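Local coordinates for protein isatin hydrolase (Ralstonia solanacearum, PDB 5NMP) that probably hydrolyses isatin by opening its ring amide, as a manganese-binding hydrolase of the cyclase family, at residues A[113-116]-A[117-120]; A[230-233]-A[234-237]. One frame throughout, in Å; residues are numbered along the deposited sequence.

Contact 1. Residues A[113-116]-A[117-120]; sequences IDAS and AQVR
The short helix 116-119 starts here, directly off the end of strand 107-114, and the carbonyl of Ala115 at the N-cap position takes its first turn in hand. Val119 N binds Ala115 O at 3.0 Å, while Gln118 N reaches the same oxygen by a weaker, bent bond. One residue on, Arg120 N donates to Ser116 O at 3.0 Å. The valine also touches with its side chain: CG2, set beside its own backbone N because CG1 is anti to it (chi1 177°), comes to 3.3 Å from Ala115 O. The Arg120 chain bends at chi3 (58°) and folds back over the helix start, one face of its guanidinium lying above Ala117 CA near the rim of the group. Before the helix, Asp114 closes an Asx turn: its OD1 accepts from Ser116 N at 3.2 Å, from above the carboxylate plane, and from Ser116 OG at 2.7 Å through the syn lone pair. Arg151 of strand 147-151 makes a long, weak ion pair with the same oxygen. Two donors from one serine converge on OD1 and help to hold the Asp114 carboxylate in its orientation, and its negative charge beside the helix N-terminus probably suits the helix dipole.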
# COMPACT_ATOMS: atom_id res chain seq x y z
N ILE A 113 18.42 12.89 3.69
CA ILE A 113 19.62 13.29 4.43
C ILE A 113 20.61 12.14 4.51
O ILE A 113 20.35 11.15 5.20
CB ILE A 113 19.28 13.76 5.86
CG1 ILE A 113 18.03 14.66 5.87
CG2 ILE A 113 20.47 14.45 6.51
CD1 ILE A 113 18.18 15.91 5.05
N ASP A 114 21.74 12.26 3.82
CA ASP A 114 22.73 11.19 3.78
C ASP A 114 23.75 11.29 4.90
O ASP A 114 24.58 12.20 4.92
CB ASP A 114 23.45 11.17 2.43
CG ASP A 114 24.47 10.05 2.33
OD1 ASP A 114 24.25 8.98 2.95
OD2 ASP A 114 25.49 10.23 1.63
N ALA A 115 23.71 10.32 5.82
CA ALA A 115 24.65 10.27 6.92
C ALA A 115 25.33 8.90 7.00
O ALA A 115 25.81 8.50 8.06
CB ALA A 115 23.94 10.57 8.23
N SER A 116 25.37 8.20 5.87
CA SER A 116 25.91 6.84 5.83
C SER A 116 27.38 6.77 6.23
O SER A 116 27.80 5.81 6.88
CB SER A 116 25.71 6.24 4.44
OG SER A 116 26.20 7.10 3.42
N ALA A 117 28.17 7.77 5.84
CA ALA A 117 29.59 7.79 6.18
C ALA A 117 29.80 7.97 7.68
O ALA A 117 30.74 7.42 8.25
CB ALA A 117 30.29 8.90 5.41
N GLN A 118 28.92 8.74 8.31
CA GLN A 118 29.03 9.02 9.74
C GLN A 118 28.63 7.80 10.57
O GLN A 118 29.28 7.48 11.57
CB GLN A 118 28.16 10.22 10.13
CG GLN A 118 28.70 11.57 9.67
CD GLN A 118 28.51 11.81 8.18
OE1 GLN A 118 27.80 11.07 7.50
NE2 GLN A 118 29.14 12.86 7.67
N VAL A 119 27.56 7.14 10.15
CA VAL A 119 27.05 5.96 10.85
C VAL A 119 28.00 4.78 10.68
O VAL A 119 28.08 3.89 11.53
CB VAL A 119 25.64 5.60 10.33
CG1 VAL A 119 25.12 4.34 11.00
CG2 VAL A 119 24.69 6.76 10.58
N ARG A 120 28.75 4.80 9.59
CA ARG A 120 29.74 3.76 9.33
C ARG A 120 30.84 3.77 10.38
O ARG A 120 31.49 2.75 10.63
CB ARG A 120 30.34 3.95 7.93
CG ARG A 120 30.93 2.69 7.34
CD ARG A 120 30.88 2.73 5.82
NE ARG A 120 31.59 3.88 5.27
CZ ARG A 120 31.11 4.68 4.32
NH1 ARG A 120 29.91 4.45 3.80
NH2 ARG A 120 31.83 5.70 3.88

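Contact 2. Residues A[230-233]-A[234-237]; sequences LKNL and DQLP
Asn232 meets Gln235 first, through both backbone and side chain. Its carbonyl O accepts from Gln235 N at 3.1 Å, a fairly straight bond at the hydrogen (160°). The two side chains run alongside each other and point the same way, with their amide planes turned 44° apart. Gln235 extends beyond CG and brings NE2 to 3.3 Å from Asn232 OD1, but the angle is poor and the pair is no hydrogen bond. The other end of the Asn232 amide is held elsewhere: ND2 donates to the backbone O of Asp27, tying the turn to the first strand of the sheet. Asp234 folds its carboxylate back toward Asn232, CG lying between its backbone N and carbonyl carbon (chi1 58°), and OD2 comes to 3.6 Å from Asn232 CA.

Leu233 follows with the same backbone pattern. Its O accepts from Leu236 N at 3.1 Å, and also from a water 3.0 Å away that donates to Leu236 O as well, so the water bridges the two carbonyls. The leucine side chains slant across each other and meet through their methyls, Leu233 CD2 to Leu236 CD1 at 4.0 Å. Beyond that meeting, Leu233 packs on Leu149 of strand 147-151 and Leu236 on Ala262 and Val264 of strand 261-264.

Two successive bonds from residue i+3 back to residue i are the signature of a short 3-10 turn, here lying in the connection between strands 225-228 and 239-244.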
# COMPACT_ATOMS: atom_id res chain seq x y z
N LEU A 230 13.16 1.30 5.69
CA LEU A 230 13.24 1.69 4.29
C LEU A 230 14.56 1.23 3.68
O LEU A 230 15.55 1.06 4.38
CB LEU A 230 13.10 3.20 4.14
CG LEU A 230 11.77 3.85 4.55
CD1 LEU A 230 11.88 5.35 4.46
CD2 LEU A 230 10.62 3.34 3.69
N LYS A 231 14.56 1.02 2.36
CA LYS A 231 15.78 0.69 1.64
C LYS A 231 15.86 1.47 0.34
O LYS A 231 14.91 2.15 -0.04
CB LYS A 231 15.86 -0.81 1.37
CG LYS A 231 14.72 -1.34 0.52
CD LYS A 231 14.90 -2.81 0.21
CE LYS A 231 16.08 -3.05 -0.72
NZ LYS A 231 16.18 -4.48 -1.12
N ASN A 232 17.01 1.36 -0.33
CA ASN A 232 17.27 2.02 -1.61
C ASN A 232 17.20 3.54 -1.54
O ASN A 232 16.90 4.19 -2.55
CB ASN A 232 16.29 1.53 -2.68
CG ASN A 232 16.59 0.13 -3.15
OD1 ASN A 232 17.74 -0.33 -3.09
ND2 ASN A 232 15.57 -0.57 -3.63
N LEU A 233 17.48 4.11 -0.38
CA LEU A 233 17.50 5.57 -0.24
C LEU A 233 18.65 6.16 -1.04
O LEU A 233 18.62 7.33 -1.42
CB LEU A 233 17.60 5.98 1.23
CG LEU A 233 16.36 5.69 2.08
CD1 LEU A 233 16.52 6.27 3.48
CD2 LEU A 233 15.10 6.23 1.41
N ASP A 234 19.67 5.34 -1.30
CA ASP A 234 20.83 5.75 -2.08
C ASP A 234 20.48 6.02 -3.55
O ASP A 234 21.29 6.58 -4.28
CB ASP A 234 21.92 4.69 -1.99
CG ASP A 234 21.45 3.33 -2.48
OD1 ASP A 234 21.69 3.00 -3.66
OD2 ASP A 234 20.83 2.60 -1.68
N GLN A 235 19.29 5.60 -3.97
CA GLN A 235 18.86 5.80 -5.35
C GLN A 235 17.99 7.04 -5.49
O GLN A 235 17.46 7.32 -6.56
CB GLN A 235 18.12 4.58 -5.87
CG GLN A 235 18.97 3.33 -5.96
CD GLN A 235 18.21 2.15 -6.53
OE1 GLN A 235 17.38 2.30 -7.42
NE2 GLN A 235 18.49 0.96 -6.00
N LEU A 236 17.84 7.77 -4.39
CA LEU A 236 17.02 8.98 -4.39
C LEU A 236 17.88 10.24 -4.39
O LEU A 236 18.95 10.26 -3.78
CB LEU A 236 16.08 8.99 -3.18
CG LEU A 236 15.08 7.84 -3.10
CD1 LEU A 236 14.07 8.10 -1.99
CD2 LEU A 236 14.39 7.62 -4.43
N PRO A 237 17.40 11.29 -5.06
CA PRO A 237 18.06 12.60 -5.03
C PRO A 237 17.89 13.27 -3.67
O PRO A 237 17.01 12.85 -2.92
CB PRO A 237 17.33 13.38 -6.13
CG PRO A 237 15.97 12.79 -6.13
CD PRO A 237 16.17 11.32 -5.87
O HOH W 1 20.80 9.39 -1.58

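In the fold
Both contacts are short turns beside the ends of strands in one mixed sheet, and their centres are 13 Å apart, with nearest atoms about 6 Å from each other and no direct touch. Contact 1 comes first along the chain, where strand 107-114 gives way to helix 116-119; contact 2 follows much later, between strands 225-228 and 239-244. Strand 147-151, which lies next to 107-114 in the sheet, links them: Arg151 meets Ser116 of contact 1 as well as Leu233 and Asp234 of contact 2. Contact 2 also follows closely on Gln228, which is known to bind manganese in this protein, although the ion is not held by it in this chain, whereas contact 1 lies away from the metal site.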